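Local atomic coordinates of kinesin-like protein KIF19 (Mus musculus, PDB entry 5GSZ), a protein that moves along microtubules toward their plus ends and depolymerises them at ciliary tips, thereby regulating the length of motile cilia. Residues 31-36 with 45-50; 82-87 with 121-126; 126-131 with 146-151. All blocks are in the same frame, centred on the assembly; numbering follows the deposited sequence.

Interaction 1 (31-36 with 45-50); sequences TLIAHK and MDPMED
Ile33 and Met45 face each other at the edge of a small antiparallel three-stranded sheet of the kinesin motor domain, in which strand 34-36 pairs with 41-45 and the latter with 62-66. Their CA atoms are 4.7 Å apart, and one backbone hydrogen bond joins them: Met45 N donates to Ile33 O over 2.7 Å, with an N-H...O angle of 156° and the donor lying in the carbonyl plane. A backbone hydrogen bond between His35 and Val43 continues the pairing into the hairpin.

The close part of the contact is built around buried Ile33. With CG1 between the backbone N and the carbonyl carbon (chi1 67°), the branch runs out alongside the Met45 backbone, and CD1 comes within 3.5 Å of Met45 O. The same CD1 meets the proline ring just beyond the strand, 4.0 Å from Pro47 CD, the two side chains lying obliquely to one another. Phe330 of helix 330-340, the last helix of the modelled chain, touches both Ile33 and Pro47 and so ties this apolar patch to that helix.

The other side is the more solvent-accessible one. Leu32 is exposed, His35 and Met45 are partly so, and the course of 46-50 leads away from 31-36 into the loop before strand 62-66. Here the methionine bends at chi3 (-70°), bringing its methyl back over the first segment. Met45 SD lies 5.4 Å from the centroid of the His35 ring, in an oblique position, whereas Met45 CE reaches to 3.4 Å from His35 CE1.

Interaction 2 (82-87 with 121-126); sequences QATTKS and PGIYVR
Thr84 and Thr85 meet Ile123 where residues at and just after helix 77-84 approach the first turn of helix 123-136, inside the P-loop NTPase fold of the kinesin motor domain. No hydrogen bond crosses between the two segments, and the 106 Å² they bury comes essentially from three buried side chains.

Along 82-87, Gln82 comes first and is turned to its own helix, NE2 bonding to Glu78. Thr84 is the first to touch. Its OG1 is hydrogen-bonded to Val80 O one turn back, which fixes the hydroxyl while leaving it 3.8 Å from Ile123 CD1, a van der Waals approach. Thr85 follows with the larger share. Both its branches lie against the isoleucine: OG1 is 3.7 Å from Ile123 CG2, and the methyl Thr85 CG2 is 4.0 Å from the same carbon. The hydroxyl of Thr85 also makes a weak hydrogen bond with Thr127, one turn further along the second helix.

On the opposing helix, Gly122 is the N-cap, and Ile123 directly after it points at the threonines. With CG1 beside the backbone N (chi1 -70°) and CG2 anti to it, CG2 lies against Thr85 and CD1 lies near both hydroxyls. Tyr81 and Met248 also touch this side chain. Cut back to an alanine, this position would probably leave a gap beside both threonine hydroxyls and take away one neighbour of Tyr81 and Met248. Ile123 CD1 lies 3.9 Å from Thr85 OG1 and at almost the same distance from Thr84 OG1.

Interaction 3 (126-131 with 146-151); sequences RTLNDL and VSMSYL
Leu128 and Leu131 of helix 123-136 face Met148 and Val146 of strand 142-154 at almost constant spacing, the CA atoms of Leu128 and Met148 being 9.4 Å apart and those of Leu131 and Val146 9.5 Å. The helix residue number rises as the strand number falls, which shows that the helix and strand segments run in roughly opposite directions. A step of three along the helix is matched by a step of two along the strand, the steps that return each backbone to about the same side. The helical hydrogen bond from Asp130 N to Arg126 O, at 3.2 Å, lies within this stretch. This is the helix-on-sheet layering of an alpha/beta motor domain, the strand belonging to the central mixed sheet between 220-232 and 157-160.

Two side-chain pairs bridge the space. Met148 carries CG between its backbone N and carbonyl carbon (chi1 60°) and then runs extended through chi2 (174°), which sends the sulfur outward from the sheet to meet the leucine. The bend at chi3 turns CE aside, leaving SD as the touching atom, 3.4 Å from Leu128 CD2. The two side chains cross at about a right angle, with one methyl of the leucine doing the work. The second pair is more distant: Leu131 CD2 and Val146 CG1 are 4.4 Å apart.

Helix 192-203 adds to the same layer, since Ile195 touches Leu128 and Leu199 touches Met148, while Leu224 of the neighbouring strand 220-232 also lies against the methionine. With no polar bond seen between the two segments and only 120 Å² buried, the contact is purely apolar: its hold depends on the fit of hydrocarbon and thioether groups.

The three contacts come in series along the chain, all within the kinesin motor domain. Interaction 1 is peripheral, in the small three-stranded sheet, with its centre about 31 Å from that of interaction 2 and about 39 Å from that of interaction 3, on the opposite side of the chain's centre from the latter. Interactions 2 and 3 touch each other: their centres are about 11 Å apart, they share Arg126, and both use helix 123-136. Lys86 NZ forms a salt bridge with Asp130 OD2 over 3.1 Å, linking them directly. Helix 123-136 thus connects the segment following helix 77-84 with strand 142-154 of the central sheet, whereas interaction 1 lies in a separate surface region.

Interaction 1 (31-36 with 45-50)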
ATOM      1  N   THR A  31      -3.643  -7.930 -26.363  1.00 49.53           N
ATOM      2  CA  THR A  31      -4.867  -8.670 -26.114  1.00 51.96           C
ATOM      3  C   THR A  31      -5.039  -8.892 -24.611  1.00 50.28           C
ATOM      4  O   THR A  31      -4.218  -8.467 -23.790  1.00 54.36           O
ATOM      5  CB  THR A  31      -4.886  -9.994 -26.901  1.00 56.45           C
ATOM      6  OG1 THR A  31      -3.772 -10.806 -26.526  1.00 54.25           O
ATOM      7  CG2 THR A  31      -4.876  -9.747 -28.423  1.00 43.06           C
ATOM      8  N   LEU A  32      -6.145  -9.537 -24.248  1.00 45.61           N
ATOM      9  CA  LEU A  32      -6.431  -9.853 -22.859  1.00 50.06           C
ATOM     10  C   LEU A  32      -5.855 -11.216 -22.512  1.00 54.41           C
ATOM     11  O   LEU A  32      -6.133 -12.201 -23.197  1.00 60.42           O
ATOM     12  CB  LEU A  32      -7.934  -9.853 -22.582  1.00 51.03           C
ATOM     13  CG  LEU A  32      -8.636  -8.521 -22.333  1.00 53.86           C
ATOM     14  CD1 LEU A  32     -10.090  -8.763 -21.897  1.00 55.72           C
ATOM     15  CD2 LEU A  32      -7.864  -7.694 -21.311  1.00 45.29           C
ATOM     16  N   ILE A  33      -5.075 -11.273 -21.435  1.00 52.41           N
ATOM     17  CA  ILE A  33      -4.433 -12.509 -21.011  1.00 50.40           C
ATOM     18  C   ILE A  33      -4.603 -12.706 -19.508  1.00 51.45           C
ATOM     19  O   ILE A  33      -4.259 -13.757 -18.961  1.00 50.67           O
ATOM     20  CB  ILE A  33      -2.946 -12.503 -21.400  1.00 53.37           C
ATOM     21  CG1 ILE A  33      -2.192 -11.431 -20.599  1.00 46.98           C
ATOM     22  CG2 ILE A  33      -2.784 -12.291 -22.908  1.00 51.51           C
ATOM     23  CD1 ILE A  33      -0.725 -11.516 -20.757  1.00 43.08           C
ATOM     24  N   ALA A  34      -5.127 -11.699 -18.821  1.00 50.01           N
ATOM     25  CA  ALA A  34      -5.436 -11.816 -17.405  1.00 54.02           C
ATOM     26  C   ALA A  34      -6.941 -11.921 -17.254  1.00 53.41           C
ATOM     27  O   ALA A  34      -7.682 -11.134 -17.853  1.00 57.50           O
ATOM     28  CB  ALA A  34      -4.890 -10.629 -16.606  1.00 52.61           C
ATOM     29  N   HIS A  35      -7.389 -12.890 -16.458  1.00 54.18           N
ATOM     30  CA  HIS A  35      -8.811 -13.174 -16.312  1.00 57.05           C
ATOM     31  C   HIS A  35      -9.125 -13.571 -14.880  1.00 57.33           C
ATOM     32  O   HIS A  35      -8.608 -14.571 -14.375  1.00 57.20           O
ATOM     33  CB  HIS A  35      -9.257 -14.269 -17.289  1.00 61.55           C
ATOM     34  CG  HIS A  35      -9.367 -13.787 -18.704  1.00 60.87           C
ATOM     35  ND1 HIS A  35      -8.310 -13.821 -19.588  1.00 56.84           N
ATOM     36  CD2 HIS A  35     -10.397 -13.210 -19.371  1.00 61.26           C
ATOM     37  CE1 HIS A  35      -8.691 -13.312 -20.747  1.00 58.88           C
ATOM     38  NE2 HIS A  35      -9.953 -12.938 -20.641  1.00 61.78           N
ATOM     39  N   LYS A  36      -9.959 -12.773 -14.229  1.00 60.87           N
ATOM     40  CA  LYS A  36     -10.585 -13.189 -12.985  1.00 63.46           C
ATOM     41  C   LYS A  36     -11.522 -14.343 -13.302  1.00 62.69           C
ATOM     42  O   LYS A  36     -12.512 -14.164 -14.015  1.00 64.34           O
ATOM     43  CB  LYS A  36     -11.332 -12.018 -12.358  1.00 63.17           C
ATOM     44  CG  LYS A  36     -12.228 -12.399 -11.226  1.00 62.58           C
ATOM     45  CD  LYS A  36     -12.507 -11.204 -10.364  1.00 60.40           C
ATOM     46  CE  LYS A  36     -13.252 -11.608  -9.116  1.00 66.51           C
ATOM     47  NZ  LYS A  36     -14.714 -11.429  -9.302  1.00 68.77           N
ATOM     48  N   MET A  45      -2.798 -16.047 -19.053  1.00 59.31           N
ATOM     49  CA  MET A  45      -2.491 -16.692 -20.318  1.00 56.80           C
ATOM     50  C   MET A  45      -1.151 -16.203 -20.851  1.00 55.94           C
ATOM     51  O   MET A  45      -0.787 -15.030 -20.721  1.00 49.51           O
ATOM     52  CB  MET A  45      -3.601 -16.434 -21.341  1.00 53.50           C
ATOM     53  CG  MET A  45      -4.951 -17.000 -20.926  1.00 61.23           C
ATOM     54  SD  MET A  45      -6.194 -17.107 -22.244  1.00 96.76           S
ATOM     55  CE  MET A  45      -6.610 -15.385 -22.548  1.00 60.24           C
ATOM     56  N   ASP A  46      -0.413 -17.123 -21.438  1.00 61.99           N
ATOM     57  CA  ASP A  46       0.836 -16.797 -22.088  1.00 61.20           C
ATOM     58  C   ASP A  46       0.530 -16.406 -23.528  1.00 64.97           C
ATOM     59  O   ASP A  46      -0.069 -17.207 -24.258  1.00 61.93           O
ATOM     60  CB  ASP A  46       1.772 -18.000 -22.027  1.00 62.83           C
ATOM     61  CG  ASP A  46       3.230 -17.641 -22.241  1.00 67.28           C
ATOM     62  OD1 ASP A  46       3.525 -16.627 -22.907  1.00 63.96           O
ATOM     63  OD2 ASP A  46       4.092 -18.369 -21.695  1.00 71.00           O
ATOM     64  N   PRO A  47       0.848 -15.177 -23.963  1.00 63.35           N
ATOM     65  CA  PRO A  47       0.830 -14.889 -25.404  1.00 64.69           C
ATOM     66  C   PRO A  47       1.996 -15.599 -26.074  1.00 76.03           C
ATOM     67  O   PRO A  47       2.742 -16.316 -25.402  1.00 74.15           O
ATOM     68  CB  PRO A  47       0.983 -13.367 -25.460  1.00 63.60           C
ATOM     69  CG  PRO A  47       1.777 -13.054 -24.227  1.00 57.95           C
ATOM     70  CD  PRO A  47       1.290 -14.016 -23.174  1.00 56.57           C
ATOM     71  N   MET A  48       2.206 -15.421 -27.369  1.00 79.59           N
ATOM     72  CA  MET A  48       3.350 -16.065 -27.990  1.00 76.30           C
ATOM     73  C   MET A  48       4.101 -15.055 -28.854  1.00 77.69           C
ATOM     74  O   MET A  48       3.650 -13.928 -29.068  1.00 74.25           O
ATOM     75  CB  MET A  48       2.910 -17.309 -28.779  1.00 79.37           C
ATOM     76  CG  MET A  48       2.149 -18.373 -27.924  1.00 80.95           C
ATOM     77  SD  MET A  48       3.058 -19.104 -26.520  1.00 77.67           S
ATOM     78  CE  MET A  48       1.977 -20.404 -25.915  1.00 64.77           C
ATOM     79  N   GLU A  49       5.293 -15.461 -29.303  1.00 87.01           N
ATOM     80  CA  GLU A  49       6.161 -14.630 -30.132  1.00 83.08           C
ATOM     81  C   GLU A  49       7.408 -15.378 -30.602  1.00 85.12           C
ATOM     82  O   GLU A  49       7.503 -16.605 -30.473  1.00 85.21           O
ATOM     83  CB  GLU A  49       6.588 -13.375 -29.370  1.00 78.69           C
ATOM     84  N   ASP A  50       8.354 -14.635 -31.175  1.00 87.60           N
ATOM     85  CA  ASP A  50       9.729 -15.041 -31.456  1.00 91.38           C
ATOM     86  C   ASP A  50       9.827 -16.118 -32.538  1.00 91.87           C
ATOM     87  O   ASP A  50       8.891 -16.912 -32.727  1.00 90.74           O
ATOM     88  CB  ASP A  50      10.414 -15.516 -30.167  1.00 84.92           C
TER

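Interaction 2 (82-87 with 121-126)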
ATOM      1  N   GLN A  82     -14.714  -2.429   0.816  1.00 53.77           N
ATOM      2  CA  GLN A  82     -15.402  -3.351   1.712  1.00 53.86           C
ATOM      3  C   GLN A  82     -14.609  -4.643   1.875  1.00 51.66           C
ATOM      4  O   GLN A  82     -14.511  -5.188   2.979  1.00 54.90           O
ATOM      5  CB  GLN A  82     -16.806  -3.662   1.189  1.00 53.16           C
ATOM      6  CG  GLN A  82     -17.769  -2.488   0.963  1.00 58.09           C
ATOM      7  CD  GLN A  82     -18.427  -1.966   2.226  1.00 66.13           C
ATOM      8  OE1 GLN A  82     -18.429  -2.630   3.259  1.00 63.18           O
ATOM      9  NE2 GLN A  82     -19.030  -0.783   2.132  1.00 62.04           N
ATOM     10  N   ALA A  83     -14.015  -5.130   0.797  1.00 46.92           N
ATOM     11  CA  ALA A  83     -13.341  -6.414   0.846  1.00 47.68           C
ATOM     12  C   ALA A  83     -11.928  -6.334   1.390  1.00 51.42           C
ATOM     13  O   ALA A  83     -11.325  -7.382   1.652  1.00 58.62           O
ATOM     14  CB  ALA A  83     -13.297  -7.035  -0.549  1.00 50.15           C
ATOM     15  N   THR A  84     -11.364  -5.146   1.553  1.00 48.65           N
ATOM     16  CA  THR A  84      -9.950  -5.090   1.907  1.00 54.81           C
ATOM     17  C   THR A  84      -9.690  -4.460   3.265  1.00 57.38           C
ATOM     18  O   THR A  84      -9.018  -5.084   4.105  1.00 53.87           O
ATOM     19  CB  THR A  84      -9.135  -4.348   0.827  1.00 46.84           C
ATOM     20  OG1 THR A  84      -9.716  -3.068   0.576  1.00 46.09           O
ATOM     21  CG2 THR A  84      -9.109  -5.147  -0.441  1.00 45.31           C
ATOM     22  N   THR A  85     -10.191  -3.238   3.512  1.00 48.26           N
ATOM     23  CA  THR A  85      -9.769  -2.487   4.681  1.00 47.42           C
ATOM     24  C   THR A  85     -10.884  -2.114   5.651  1.00 48.79           C
ATOM     25  O   THR A  85     -10.576  -1.694   6.766  1.00 47.33           O
ATOM     26  CB  THR A  85      -9.030  -1.207   4.252  1.00 47.09           C
ATOM     27  OG1 THR A  85      -9.917  -0.355   3.532  1.00 52.82           O
ATOM     28  CG2 THR A  85      -7.902  -1.543   3.343  1.00 48.20           C
ATOM     29  N   LYS A  86     -12.158  -2.242   5.276  1.00 50.61           N
ATOM     30  CA  LYS A  86     -13.230  -1.847   6.186  1.00 49.97           C
ATOM     31  C   LYS A  86     -13.084  -2.529   7.544  1.00 49.71           C
ATOM     32  O   LYS A  86     -13.182  -1.884   8.597  1.00 49.83           O
ATOM     33  CB  LYS A  86     -14.591  -2.173   5.565  1.00 52.09           C
ATOM     34  CG  LYS A  86     -15.778  -1.698   6.380  1.00 53.79           C
ATOM     35  CD  LYS A  86     -17.029  -2.411   5.934  1.00 59.80           C
ATOM     36  CE  LYS A  86     -18.241  -2.097   6.801  1.00 63.51           C
ATOM     37  NZ  LYS A  86     -18.715  -0.697   6.638  1.00 65.27           N
ATOM     38  N   SER A  87     -12.823  -3.840   7.535  1.00 47.16           N
ATOM     39  CA  SER A  87     -12.756  -4.629   8.757  1.00 40.77           C
ATOM     40  C   SER A  87     -11.534  -4.322   9.605  1.00 46.71           C
ATOM     41  O   SER A  87     -11.455  -4.813  10.732  1.00 53.72           O
ATOM     42  CB  SER A  87     -12.761  -6.114   8.420  1.00 49.06           C
ATOM     43  OG  SER A  87     -11.519  -6.529   7.863  1.00 50.02           O
ATOM     44  N   PRO A 121     -13.625   8.045  -5.449  1.00 55.32           N
ATOM     45  CA  PRO A 121     -12.605   8.059  -4.390  1.00 54.68           C
ATOM     46  C   PRO A 121     -12.146   6.665  -3.999  1.00 51.36           C
ATOM     47  O   PRO A 121     -12.846   5.669  -4.187  1.00 52.98           O
ATOM     48  CB  PRO A 121     -13.328   8.738  -3.222  1.00 56.18           C
ATOM     49  CG  PRO A 121     -14.478   9.465  -3.847  1.00 52.78           C
ATOM     50  CD  PRO A 121     -14.894   8.625  -4.997  1.00 54.26           C
ATOM     51  N   GLY A 122     -10.958   6.607  -3.404  1.00 48.73           N
ATOM     52  CA  GLY A 122     -10.400   5.318  -3.033  1.00 47.47           C
ATOM     53  C   GLY A 122     -10.408   4.948  -1.560  1.00 45.40           C
ATOM     54  O   GLY A 122     -11.321   5.302  -0.807  1.00 43.25           O
ATOM     55  N   ILE A 123      -9.364   4.226  -1.151  1.00 42.28           N
ATOM     56  CA  ILE A 123      -9.325   3.593   0.163  1.00 44.24           C
ATOM     57  C   ILE A 123      -9.175   4.628   1.278  1.00 46.48           C
ATOM     58  O   ILE A 123      -9.798   4.494   2.337  1.00 45.71           O
ATOM     59  CB  ILE A 123      -8.188   2.555   0.221  1.00 42.09           C
ATOM     60  CG1 ILE A 123      -8.513   1.345  -0.642  1.00 43.42           C
ATOM     61  CG2 ILE A 123      -7.921   2.124   1.673  1.00 42.83           C
ATOM     62  CD1 ILE A 123      -9.798   0.670  -0.256  1.00 46.93           C
ATOM     63  N   TYR A 124      -8.316   5.637   1.085  1.00 40.09           N
ATOM     64  CA  TYR A 124      -8.086   6.674   2.088  1.00 41.27           C
ATOM     65  C   TYR A 124      -9.385   7.221   2.655  1.00 42.81           C
ATOM     66  O   TYR A 124      -9.698   6.991   3.825  1.00 43.86           O
ATOM     67  CB  TYR A 124      -7.286   7.857   1.526  1.00 40.36           C
ATOM     68  CG  TYR A 124      -5.857   7.574   1.096  1.00 42.67           C
ATOM     69  CD1 TYR A 124      -5.122   6.520   1.630  1.00 47.48           C
ATOM     70  CD2 TYR A 124      -5.245   8.374   0.146  1.00 38.46           C
ATOM     71  CE1 TYR A 124      -3.796   6.288   1.216  1.00 47.53           C
ATOM     72  CE2 TYR A 124      -3.960   8.158  -0.256  1.00 42.24           C
ATOM     73  CZ  TYR A 124      -3.229   7.119   0.268  1.00 42.57           C
ATOM     74  OH  TYR A 124      -1.930   6.936  -0.161  1.00 41.02           O
ATOM     75  N   VAL A 125     -10.154   7.929   1.828  1.00 39.91           N
ATOM     76  CA  VAL A 125     -11.326   8.627   2.341  1.00 41.92           C
ATOM     77  C   VAL A 125     -12.395   7.636   2.797  1.00 43.32           C
ATOM     78  O   VAL A 125     -13.087   7.876   3.789  1.00 52.29           O
ATOM     79  CB  VAL A 125     -11.870   9.644   1.308  1.00 47.38           C
ATOM     80  CG1 VAL A 125     -10.787  10.602   0.837  1.00 53.10           C
ATOM     81  CG2 VAL A 125     -12.460   8.955   0.118  1.00 49.48           C
ATOM     82  N   ARG A 126     -12.544   6.509   2.109  1.00 42.59           N
ATOM     83  CA  ARG A 126     -13.537   5.532   2.556  1.00 44.74           C
ATOM     84  C   ARG A 126     -13.187   5.018   3.940  1.00 47.86           C
ATOM     85  O   ARG A 126     -14.063   4.853   4.796  1.00 53.44           O
ATOM     86  CB  ARG A 126     -13.655   4.371   1.558  1.00 47.97           C
ATOM     87  CG  ARG A 126     -14.328   4.780   0.268  1.00 44.88           C
ATOM     88  CD  ARG A 126     -14.208   3.776  -0.854  1.00 47.50           C
ATOM     89  NE  ARG A 126     -15.413   3.883  -1.676  1.00 53.59           N
ATOM     90  CZ  ARG A 126     -15.613   4.765  -2.654  1.00 55.11           C
ATOM     91  NH1 ARG A 126     -14.676   5.636  -2.995  1.00 58.69           N
ATOM     92  NH2 ARG A 126     -16.764   4.784  -3.300  1.00 53.22           N
TER

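Interaction 3 (126-131 with 146-151)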
ATOM      1  N   ARG A 126     -12.544   6.509   2.109  1.00 42.59           N
ATOM      2  CA  ARG A 126     -13.537   5.532   2.556  1.00 44.74           C
ATOM      3  C   ARG A 126     -13.187   5.018   3.940  1.00 47.86           C
ATOM      4  O   ARG A 126     -14.063   4.853   4.796  1.00 53.44           O
ATOM      5  CB  ARG A 126     -13.655   4.371   1.558  1.00 47.97           C
ATOM      6  CG  ARG A 126     -14.328   4.780   0.268  1.00 44.88           C
ATOM      7  CD  ARG A 126     -14.208   3.776  -0.854  1.00 47.50           C
ATOM      8  NE  ARG A 126     -15.413   3.883  -1.676  1.00 53.59           N
ATOM      9  CZ  ARG A 126     -15.613   4.765  -2.654  1.00 55.11           C
ATOM     10  NH1 ARG A 126     -14.676   5.636  -2.995  1.00 58.69           N
ATOM     11  NH2 ARG A 126     -16.764   4.784  -3.300  1.00 53.22           N
ATOM     12  N   THR A 127     -11.901   4.814   4.192  1.00 48.94           N
ATOM     13  CA  THR A 127     -11.469   4.344   5.497  1.00 49.98           C
ATOM     14  C   THR A 127     -11.550   5.442   6.549  1.00 48.14           C
ATOM     15  O   THR A 127     -12.003   5.185   7.670  1.00 50.01           O
ATOM     16  CB  THR A 127     -10.052   3.789   5.403  1.00 44.99           C
ATOM     17  OG1 THR A 127      -9.966   2.934   4.259  1.00 45.87           O
ATOM     18  CG2 THR A 127      -9.708   2.988   6.641  1.00 38.95           C
ATOM     19  N   LEU A 128     -11.107   6.661   6.219  1.00 48.05           N
ATOM     20  CA  LEU A 128     -11.278   7.766   7.163  1.00 46.97           C
ATOM     21  C   LEU A 128     -12.737   7.944   7.534  1.00 53.71           C
ATOM     22  O   LEU A 128     -13.056   8.344   8.660  1.00 56.17           O
ATOM     23  CB  LEU A 128     -10.710   9.070   6.600  1.00 43.11           C
ATOM     24  CG  LEU A 128      -9.197   9.325   6.654  1.00 51.80           C
ATOM     25  CD1 LEU A 128      -8.333   8.472   5.767  1.00 48.63           C
ATOM     26  CD2 LEU A 128      -8.903  10.778   6.371  1.00 55.29           C
ATOM     27  N   ASN A 129     -13.636   7.598   6.623  1.00 56.45           N
ATOM     28  CA  ASN A 129     -15.047   7.886   6.803  1.00 54.69           C
ATOM     29  C   ASN A 129     -15.698   6.902   7.768  1.00 52.85           C
ATOM     30  O   ASN A 129     -16.361   7.301   8.727  1.00 57.52           O
ATOM     31  CB  ASN A 129     -15.715   7.856   5.440  1.00 56.05           C
ATOM     32  CG  ASN A 129     -16.825   8.834   5.331  1.00 66.57           C
ATOM     33  OD1 ASN A 129     -17.877   8.695   5.971  1.00 74.10           O
ATOM     34  ND2 ASN A 129     -16.579   9.886   4.571  1.00 59.98           N
ATOM     35  N   ASP A 130     -15.515   5.611   7.531  1.00 50.01           N
ATOM     36  CA  ASP A 130     -16.002   4.637   8.490  1.00 56.30           C
ATOM     37  C   ASP A 130     -15.278   4.742   9.823  1.00 55.17           C
ATOM     38  O   ASP A 130     -15.748   4.199  10.833  1.00 51.13           O
ATOM     39  CB  ASP A 130     -15.840   3.231   7.933  1.00 53.90           C
ATOM     40  CG  ASP A 130     -16.954   2.845   7.020  1.00 56.17           C
ATOM     41  OD1 ASP A 130     -17.952   3.604   6.966  1.00 61.22           O
ATOM     42  OD2 ASP A 130     -16.837   1.771   6.394  1.00 54.97           O
ATOM     43  N   LEU A 131     -14.139   5.413   9.841  1.00 50.42           N
ATOM     44  CA  LEU A 131     -13.422   5.571  11.088  1.00 54.27           C
ATOM     45  C   LEU A 131     -14.159   6.542  12.000  1.00 55.69           C
ATOM     46  O   LEU A 131     -14.371   6.262  13.184  1.00 52.52           O
ATOM     47  CB  LEU A 131     -12.006   6.035  10.774  1.00 51.31           C
ATOM     48  CG  LEU A 131     -10.980   5.783  11.851  1.00 51.62           C
ATOM     49  CD1 LEU A 131      -9.664   5.417  11.188  1.00 47.64           C
ATOM     50  CD2 LEU A 131     -10.842   7.047  12.673  1.00 55.81           C
ATOM     51  N   VAL A 146      -7.936  11.882  17.070  1.00 49.75           N
ATOM     52  CA  VAL A 146      -7.558  11.406  15.747  1.00 46.76           C
ATOM     53  C   VAL A 146      -6.679  12.448  15.088  1.00 52.04           C
ATOM     54  O   VAL A 146      -7.082  13.609  14.967  1.00 56.96           O
ATOM     55  CB  VAL A 146      -8.783  11.141  14.863  1.00 46.71           C
ATOM     56  CG1 VAL A 146      -8.338  10.514  13.566  1.00 50.67           C
ATOM     57  CG2 VAL A 146      -9.771  10.285  15.574  1.00 49.66           C
ATOM     58  N   SER A 147      -5.497  12.029  14.640  1.00 52.80           N
ATOM     59  CA  SER A 147      -4.661  12.835  13.761  1.00 54.02           C
ATOM     60  C   SER A 147      -4.225  12.001  12.562  1.00 50.05           C
ATOM     61  O   SER A 147      -4.104  10.776  12.654  1.00 47.16           O
ATOM     62  CB  SER A 147      -3.439  13.361  14.498  1.00 54.93           C
ATOM     63  OG  SER A 147      -2.650  12.274  14.944  1.00 57.27           O
ATOM     64  N   MET A 148      -3.994  12.674  11.430  1.00 52.23           N
ATOM     65  CA  MET A 148      -3.446  12.013  10.248  1.00 52.38           C
ATOM     66  C   MET A 148      -2.332  12.845   9.642  1.00 50.93           C
ATOM     67  O   MET A 148      -2.346  14.075   9.704  1.00 58.76           O
ATOM     68  CB  MET A 148      -4.489  11.761   9.163  1.00 50.34           C
ATOM     69  CG  MET A 148      -5.130  13.011   8.668  1.00 54.97           C
ATOM     70  SD  MET A 148      -6.229  12.706   7.283  1.00 75.15           S
ATOM     71  CE  MET A 148      -5.193  13.145   5.896  1.00 56.89           C
ATOM     72  N   SER A 149      -1.370  12.158   9.045  1.00 48.89           N
ATOM     73  CA  SER A 149      -0.289  12.803   8.324  1.00 48.12           C
ATOM     74  C   SER A 149      -0.158  12.154   6.964  1.00 47.65           C
ATOM     75  O   SER A 149      -0.641  11.044   6.740  1.00 48.11           O
ATOM     76  CB  SER A 149       1.028  12.701   9.072  1.00 46.11           C
ATOM     77  OG  SER A 149       0.931  13.373  10.299  1.00 55.90           O
ATOM     78  N   TYR A 150       0.531  12.843   6.062  1.00 49.31           N
ATOM     79  CA  TYR A 150       0.674  12.357   4.690  1.00 50.52           C
ATOM     80  C   TYR A 150       2.051  12.770   4.193  1.00 49.57           C
ATOM     81  O   TYR A 150       2.294  13.955   3.961  1.00 51.49           O
ATOM     82  CB  TYR A 150      -0.439  12.919   3.815  1.00 42.86           C
ATOM     83  CG  TYR A 150      -0.581  12.294   2.464  1.00 39.47           C
ATOM     84  CD1 TYR A 150      -0.527  10.920   2.300  1.00 44.36           C
ATOM     85  CD2 TYR A 150      -0.833  13.085   1.340  1.00 43.43           C
ATOM     86  CE1 TYR A 150      -0.684  10.338   1.020  1.00 46.15           C
ATOM     87  CE2 TYR A 150      -1.008  12.522   0.078  1.00 42.49           C
ATOM     88  CZ  TYR A 150      -0.932  11.158  -0.075  1.00 43.46           C
ATOM     89  OH  TYR A 150      -1.094  10.621  -1.318  1.00 44.30           O
ATOM     90  N   LEU A 151       2.947  11.803   4.032  1.00 49.95           N
ATOM     91  CA  LEU A 151       4.349  12.091   3.764  1.00 50.19           C
ATOM     92  C   LEU A 151       4.819  11.332   2.523  1.00 48.16           C
ATOM     93  O   LEU A 151       4.173  10.381   2.068  1.00 45.91           O
ATOM     94  CB  LEU A 151       5.205  11.737   4.987  1.00 42.56           C
ATOM     95  CG  LEU A 151       5.164  10.261   5.369  1.00 43.51           C
ATOM     96  CD1 LEU A 151       6.509   9.595   5.168  1.00 43.79           C
ATOM     97  CD2 LEU A 151       4.655  10.092   6.770  1.00 52.32           C
TER